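PDB 6WH7: penaeus monodon metallodensovirus major capsid protein from Penaeus monodon metallodensovirus, which forms the major building block of a densovirus capsid, sixty copies of which assemble into the shell that probably encloses the viral genome. Local coordinates for residues K169-V180 against I336-F346. Numbering follows the deposited sequence.
Sequences KVYPKTDTVWPV and ITESKINNIQF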
ATOM      1  N   LYS A 169      98.040  29.147  13.878  1.00 17.14           N
ATOM      2  CA  LYS A 169      98.572  30.455  13.563  1.00 17.14           C
ATOM      3  C   LYS A 169      99.426  30.310  12.321  1.00 17.14           C
ATOM      4  O   LYS A 169     100.126  29.309  12.156  1.00 17.14           O
ATOM      5  CB  LYS A 169      99.391  31.001  14.723  1.00 17.81           C
ATOM      6  CG  LYS A 169      99.916  32.380  14.511  1.00 17.81           C
ATOM      7  CD  LYS A 169     100.812  32.778  15.647  1.00 17.81           C
ATOM      8  CE  LYS A 169     100.039  32.986  16.921  1.00 17.81           C
ATOM      9  NZ  LYS A 169     100.941  33.411  18.018  1.00 17.81           N
ATOM     10  N   VAL A 170      99.358  31.299  11.444  1.00 17.40           N
ATOM     11  CA  VAL A 170      99.911  31.189  10.105  1.00 17.40           C
ATOM     12  C   VAL A 170     100.843  32.361   9.867  1.00 17.40           C
ATOM     13  O   VAL A 170     100.460  33.514  10.074  1.00 17.40           O
ATOM     14  CB  VAL A 170      98.794  31.153   9.049  1.00 16.84           C
ATOM     15  CG1 VAL A 170      99.381  31.126   7.702  1.00 16.84           C
ATOM     16  CG2 VAL A 170      97.927  29.938   9.252  1.00 16.84           C
ATOM     17  N   TYR A 171     102.046  32.073   9.422  1.00 19.02           N
ATOM     18  CA  TYR A 171     103.069  33.073   9.208  1.00 19.02           C
ATOM     19  C   TYR A 171     103.390  33.204   7.729  1.00 19.02           C
ATOM     20  O   TYR A 171     103.217  32.251   6.966  1.00 19.02           O
ATOM     21  CB  TYR A 171     104.356  32.709   9.952  1.00 19.00           C
ATOM     22  CG  TYR A 171     104.228  32.692  11.446  1.00 19.00           C
ATOM     23  CD1 TYR A 171     104.478  33.825  12.190  1.00 19.00           C
ATOM     24  CD2 TYR A 171     103.854  31.541  12.111  1.00 19.00           C
ATOM     25  CE1 TYR A 171     104.368  33.812  13.551  1.00 19.00           C
ATOM     26  CE2 TYR A 171     103.736  31.519  13.472  1.00 19.00           C
ATOM     27  CZ  TYR A 171     103.995  32.656  14.188  1.00 19.00           C
ATOM     28  OH  TYR A 171     103.884  32.639  15.555  1.00 19.00           O
ATOM     29  N   PRO A 172     103.851  34.366   7.286  1.00 20.59           N
ATOM     30  CA  PRO A 172     104.327  34.485   5.910  1.00 20.59           C
ATOM     31  C   PRO A 172     105.593  33.679   5.687  1.00 20.59           C
ATOM     32  O   PRO A 172     106.287  33.278   6.621  1.00 20.59           O
ATOM     33  CB  PRO A 172     104.583  35.986   5.756  1.00 19.55           C
ATOM     34  CG  PRO A 172     104.786  36.472   7.118  1.00 19.55           C
ATOM     35  CD  PRO A 172     103.892  35.658   7.985  1.00 19.55           C
ATOM     36  N   LYS A 173     105.893  33.452   4.413  1.00 25.23           N
ATOM     37  CA  LYS A 173     107.128  32.783   4.052  1.00 25.23           C
ATOM     38  C   LYS A 173     108.321  33.638   4.445  1.00 25.23           C
ATOM     39  O   LYS A 173     108.199  34.832   4.712  1.00 25.23           O
ATOM     40  CB  LYS A 173     107.185  32.505   2.562  1.00 24.63           C
ATOM     41  CG  LYS A 173     106.242  31.462   2.078  1.00 24.63           C
ATOM     42  CD  LYS A 173     106.208  31.537   0.584  1.00 24.63           C
ATOM     43  CE  LYS A 173     107.591  31.323   0.007  1.00 24.63           C
ATOM     44  NZ  LYS A 173     107.599  31.451  -1.469  1.00 24.63           N
ATOM     45  N   THR A 174     109.489  33.000   4.496  1.00 29.44           N
ATOM     46  CA  THR A 174     110.668  33.627   5.081  1.00 29.44           C
ATOM     47  C   THR A 174     110.962  34.984   4.448  1.00 29.44           C
ATOM     48  O   THR A 174     111.023  36.006   5.139  1.00 29.44           O
ATOM     49  CB  THR A 174     111.862  32.687   4.943  1.00 31.98           C
ATOM     50  OG1 THR A 174     112.063  32.381   3.559  1.00 31.98           O
ATOM     51  CG2 THR A 174     111.597  31.406   5.698  1.00 31.98           C
ATOM     52  N   ASP A 175     111.142  35.016   3.132  1.00 30.16           N
ATOM     53  CA  ASP A 175     111.384  36.287   2.464  1.00 30.16           C
ATOM     54  C   ASP A 175     110.101  37.054   2.191  1.00 30.16           C
ATOM     55  O   ASP A 175     110.155  38.264   1.952  1.00 30.16           O
ATOM     56  CB  ASP A 175     112.140  36.059   1.157  1.00 35.22           C
ATOM     57  CG  ASP A 175     113.570  35.626   1.385  1.00 35.22           C
ATOM     58  OD1 ASP A 175     114.073  35.804   2.513  1.00 35.22           O
ATOM     59  OD2 ASP A 175     114.192  35.102   0.436  1.00 35.22           O
ATOM     60  N   THR A 176     108.960  36.379   2.220  1.00 25.79           N
ATOM     61  CA  THR A 176     107.678  37.016   1.987  1.00 25.79           C
ATOM     62  C   THR A 176     107.251  37.811   3.212  1.00 25.79           C
ATOM     63  O   THR A 176     107.611  37.488   4.345  1.00 25.79           O
ATOM     64  CB  THR A 176     106.626  35.958   1.650  1.00 25.75           C
ATOM     65  OG1 THR A 176     107.011  35.266   0.459  1.00 25.75           O
ATOM     66  CG2 THR A 176     105.259  36.575   1.440  1.00 25.75           C
ATOM     67  N   VAL A 177     106.492  38.877   2.975  1.00 22.49           N
ATOM     68  CA  VAL A 177     105.828  39.604   4.039  1.00 22.49           C
ATOM     69  C   VAL A 177     104.385  39.837   3.608  1.00 22.49           C
ATOM     70  O   VAL A 177     104.028  39.663   2.445  1.00 22.49           O
ATOM     71  CB  VAL A 177     106.542  40.928   4.376  1.00 22.47           C
ATOM     72  CG1 VAL A 177     106.280  41.975   3.312  1.00 22.47           C
ATOM     73  CG2 VAL A 177     106.170  41.392   5.758  1.00 22.47           C
ATOM     74  N   TRP A 178     103.548  40.229   4.568  1.00 20.33           N
ATOM     75  CA  TRP A 178     102.105  40.363   4.379  1.00 20.33           C
ATOM     76  C   TRP A 178     101.688  41.811   4.588  1.00 20.33           C
ATOM     77  O   TRP A 178     101.255  42.185   5.686  1.00 20.33           O
ATOM     78  CB  TRP A 178     101.340  39.453   5.331  1.00 18.07           C
ATOM     79  CG  TRP A 178     101.437  38.020   4.997  1.00 18.07           C
ATOM     80  CD1 TRP A 178     102.033  37.477   3.912  1.00 18.07           C
ATOM     81  CD2 TRP A 178     100.906  36.934   5.751  1.00 18.07           C
ATOM     82  NE1 TRP A 178     101.911  36.117   3.935  1.00 18.07           N
ATOM     83  CE2 TRP A 178     101.220  35.757   5.059  1.00 18.07           C
ATOM     84  CE3 TRP A 178     100.198  36.842   6.948  1.00 18.07           C
ATOM     85  CZ2 TRP A 178     100.851  34.505   5.521  1.00 18.07           C
ATOM     86  CZ3 TRP A 178      99.836  35.604   7.402  1.00 18.07           C
ATOM     87  CH2 TRP A 178     100.159  34.451   6.691  1.00 18.07           C
ATOM     88  N   PRO A 179     101.805  42.653   3.565  1.00 20.65           N
ATOM     89  CA  PRO A 179     101.360  44.039   3.705  1.00 20.65           C
ATOM     90  C   PRO A 179      99.870  44.100   3.988  1.00 20.65           C
ATOM     91  O   PRO A 179      99.076  43.381   3.384  1.00 20.65           O
ATOM     92  CB  PRO A 179     101.697  44.652   2.345  1.00 20.73           C
ATOM     93  CG  PRO A 179     102.773  43.803   1.818  1.00 20.73           C
ATOM     94  CD  PRO A 179     102.434  42.424   2.258  1.00 20.73           C
ATOM     95  N   VAL A 180      99.490  44.968   4.925  1.00 20.98           N
ATOM     96  CA  VAL A 180      98.078  45.084   5.243  1.00 20.98           C
ATOM     97  C   VAL A 180      97.356  45.834   4.139  1.00 20.98           C
ATOM     98  O   VAL A 180      96.134  45.721   4.011  1.00 20.98           O
ATOM     99  CB  VAL A 180      97.877  45.775   6.604  1.00 21.34           C
ATOM    100  CG1 VAL A 180      98.044  47.270   6.480  1.00 21.34           C
ATOM    101  CG2 VAL A 180      96.562  45.422   7.192  1.00 21.34           C
ATOM    102  N   ILE A 336     100.164  43.229  13.879  1.00 22.05           N
ATOM    103  CA  ILE A 336     100.647  44.161  12.872  1.00 22.05           C
ATOM    104  C   ILE A 336     101.867  44.863  13.435  1.00 22.05           C
ATOM    105  O   ILE A 336     101.812  45.418  14.536  1.00 22.05           O
ATOM    106  CB  ILE A 336      99.589  45.212  12.491  1.00 20.39           C
ATOM    107  CG1 ILE A 336      98.306  44.566  12.002  1.00 20.39           C
ATOM    108  CG2 ILE A 336     100.115  46.112  11.404  1.00 20.39           C
ATOM    109  CD1 ILE A 336      98.479  43.813  10.778  1.00 20.39           C
ATOM    110  N   THR A 337     102.959  44.842  12.690  1.00 24.61           N
ATOM    111  CA  THR A 337     104.050  45.771  12.914  1.00 24.61           C
ATOM    112  C   THR A 337     104.285  46.515  11.612  1.00 24.61           C
ATOM    113  O   THR A 337     104.264  45.917  10.532  1.00 24.61           O
ATOM    114  CB  THR A 337     105.330  45.077  13.402  1.00 25.39           C
ATOM    115  OG1 THR A 337     106.281  46.069  13.799  1.00 25.39           O
ATOM    116  CG2 THR A 337     105.948  44.217  12.322  1.00 25.39           C
ATOM    117  N   GLU A 338     104.460  47.827  11.718  1.00 27.08           N
ATOM    118  CA  GLU A 338     104.468  48.707  10.553  1.00 27.08           C
ATOM    119  C   GLU A 338     103.141  48.474   9.833  1.00 27.08           C
ATOM    120  O   GLU A 338     102.091  48.462  10.493  1.00 27.08           O
ATOM    121  CB  GLU A 338     105.721  48.457   9.734  1.00 31.22           C
ATOM    122  CG  GLU A 338     106.992  48.791  10.481  1.00 31.22           C
ATOM    123  CD  GLU A 338     107.023  50.232  10.933  1.00 31.22           C
ATOM    124  OE1 GLU A 338     106.592  51.109  10.154  1.00 31.22           O
ATOM    125  OE2 GLU A 338     107.466  50.491  12.071  1.00 31.22           O
ATOM    126  N   SER A 339     103.132  48.301   8.518  1.00 24.71           N
ATOM    127  CA  SER A 339     101.932  47.972   7.765  1.00 24.71           C
ATOM    128  C   SER A 339     101.790  46.478   7.511  1.00 24.71           C
ATOM    129  O   SER A 339     100.929  46.073   6.730  1.00 24.71           O
ATOM    130  CB  SER A 339     101.929  48.729   6.437  1.00 26.51           C
ATOM    131  OG  SER A 339     100.828  48.353   5.628  1.00 26.51           O
ATOM    132  N   LYS A 340     102.643  45.658   8.107  1.00 22.39           N
ATOM    133  CA  LYS A 340     102.823  44.276   7.692  1.00 22.39           C
ATOM    134  C   LYS A 340     102.242  43.332   8.733  1.00 22.39           C
ATOM    135  O   LYS A 340     102.505  43.481   9.927  1.00 22.39           O
ATOM    136  CB  LYS A 340     104.308  44.010   7.468  1.00 23.90           C
ATOM    137  CG  LYS A 340     104.855  44.866   6.347  1.00 23.90           C
ATOM    138  CD  LYS A 340     106.347  44.756   6.183  1.00 23.90           C
ATOM    139  CE  LYS A 340     106.801  45.512   4.947  1.00 23.90           C
ATOM    140  NZ  LYS A 340     106.713  46.984   5.143  1.00 23.90           N
ATOM    141  N   ILE A 341     101.450  42.369   8.274  1.00 19.83           N
ATOM    142  CA  ILE A 341     100.822  41.393   9.158  1.00 19.83           C
ATOM    143  C   ILE A 341     101.870  40.375   9.585  1.00 19.83           C
ATOM    144  O   ILE A 341     102.523  39.752   8.744  1.00 19.83           O
ATOM    145  CB  ILE A 341      99.640  40.703   8.469  1.00 18.56           C
ATOM    146  CG1 ILE A 341      98.569  41.715   8.092  1.00 18.56           C
ATOM    147  CG2 ILE A 341      99.046  39.665   9.377  1.00 18.56           C
ATOM    148  CD1 ILE A 341      97.477  41.147   7.255  1.00 18.56           C
ATOM    149  N   ASN A 342     102.029  40.202  10.894  1.00 19.39           N
ATOM    150  CA  ASN A 342     103.032  39.280  11.410  1.00 19.39           C
ATOM    151  C   ASN A 342     102.574  37.839  11.279  1.00 19.39           C
ATOM    152  O   ASN A 342     103.339  36.970  10.852  1.00 19.39           O
ATOM    153  CB  ASN A 342     103.332  39.611  12.866  1.00 20.82           C
ATOM    154  CG  ASN A 342     104.053  40.912  13.013  1.00 20.82           C
ATOM    155  OD1 ASN A 342     104.730  41.355  12.092  1.00 20.82           O
ATOM    156  ND2 ASN A 342     103.901  41.549  14.161  1.00 20.82           N
ATOM    157  N   ASN A 343     101.334  37.569  11.657  1.00 17.60           N
ATOM    158  CA  ASN A 343     100.760  36.243  11.539  1.00 17.60           C
ATOM    159  C   ASN A 343      99.252  36.394  11.531  1.00 17.60           C
ATOM    160  O   ASN A 343      98.716  37.432  11.921  1.00 17.60           O
ATOM    161  CB  ASN A 343     101.244  35.322  12.665  1.00 18.18           C
ATOM    162  CG  ASN A 343     100.917  35.849  14.046  1.00 18.18           C
ATOM    163  OD1 ASN A 343      99.833  36.362  14.297  1.00 18.18           O
ATOM    164  ND2 ASN A 343     101.885  35.764  14.942  1.00 18.18           N
ATOM    165  N   ILE A 344      98.572  35.355  11.067  1.00 16.19           N
ATOM    166  CA  ILE A 344      97.120  35.311  11.082  1.00 16.19           C
ATOM    167  C   ILE A 344      96.697  34.106  11.900  1.00 16.19           C
ATOM    168  O   ILE A 344      97.108  32.977  11.617  1.00 16.19           O
ATOM    169  CB  ILE A 344      96.524  35.263   9.668  1.00 15.66           C
ATOM    170  CG1 ILE A 344      96.784  36.578   8.943  1.00 15.66           C
ATOM    171  CG2 ILE A 344      95.044  35.021   9.734  1.00 15.66           C
ATOM    172  CD1 ILE A 344      96.404  36.555   7.493  1.00 15.66           C
ATOM    173  N   GLN A 345      95.895  34.354  12.920  1.00 15.20           N
ATOM    174  CA  GLN A 345      95.287  33.337  13.755  1.00 15.20           C
ATOM    175  C   GLN A 345      93.900  33.034  13.218  1.00 15.20           C
ATOM    176  O   GLN A 345      93.218  33.921  12.709  1.00 15.20           O
ATOM    177  CB  GLN A 345      95.192  33.833  15.189  1.00 16.63           C
ATOM    178  CG  GLN A 345      96.520  34.119  15.810  1.00 16.63           C
ATOM    179  CD  GLN A 345      96.384  34.859  17.108  1.00 16.63           C
ATOM    180  OE1 GLN A 345      95.403  35.564  17.328  1.00 16.63           O
ATOM    181  NE2 GLN A 345      97.367  34.706  17.982  1.00 16.63           N
ATOM    182  N   PHE A 346      93.479  31.775  13.314  1.00 15.23           N
ATOM    183  CA  PHE A 346      92.151  31.419  12.825  1.00 15.23           C
ATOM    184  C   PHE A 346      91.226  30.924  13.928  1.00 15.23           C
ATOM    185  O   PHE A 346      90.280  31.636  14.268  1.00 15.23           O
ATOM    186  CB  PHE A 346      92.248  30.441  11.661  1.00 13.93           C
ATOM    187  CG  PHE A 346      92.726  31.089  10.408  1.00 13.93           C
ATOM    188  CD1 PHE A 346      91.887  31.924   9.702  1.00 13.93           C
ATOM    189  CD2 PHE A 346      93.996  30.874   9.934  1.00 13.93           C
ATOM    190  CE1 PHE A 346      92.307  32.530   8.558  1.00 13.93           C
ATOM    191  CE2 PHE A 346      94.415  31.480   8.783  1.00 13.93           C
ATOM    192  CZ  PHE A 346      93.568  32.305   8.096  1.00 13.93           C
TER
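Trp178 O takes a nearly straight hydrogen bond from Ile341 N (2.6 Å, 171° at the hydrogen), and Lys340 CA adds a C-H...O contact to the same oxygen. Val180 N bonds to Ser339 O at 2.6 Å, tying the strand to the type II' turn 337-340. At the far end, Val170 and Ile344 form an antiparallel hydrogen-bonded pair, each N donating a hydrogen bond to the other's O: Val170 N to Ile344 O and Ile344 N to Val170 O, both 2.8 Å. Residues 173-176 swing clear of the partner, while Tyr171, Pro172 and Val177 still touch it: a strand can accommodate an excursion and then rejoin the same partner.

Trp178 CZ3 lies 3.6 Å from Ile344 CG1, with Ile341 CG2 at the ring edge and Pro172 CB over one ring face. Beside the Lys169-Gln345 pair, Asn343 CB lies over one face of the Tyr171 ring, 3.9 Å from its centroid. Chi1 of 58° sets Asn343 CG between backbone N and carbonyl carbon and carries the amide towards Lys169, its plane 86° from the ring. Lys169 CD passes 3.3 Å from Asn343 ND2, and its chain runs alongside Gln345.

Strand 340-345 is the middle of a three-stranded antiparallel sheet, flanked by 169-179 and 335-337. Val82 of strand 79-83 packs against Val170, Trp178, Ile344 and Phe346, while Trp178 stacks on Tyr188 and its NE1 bonds to Val189 O.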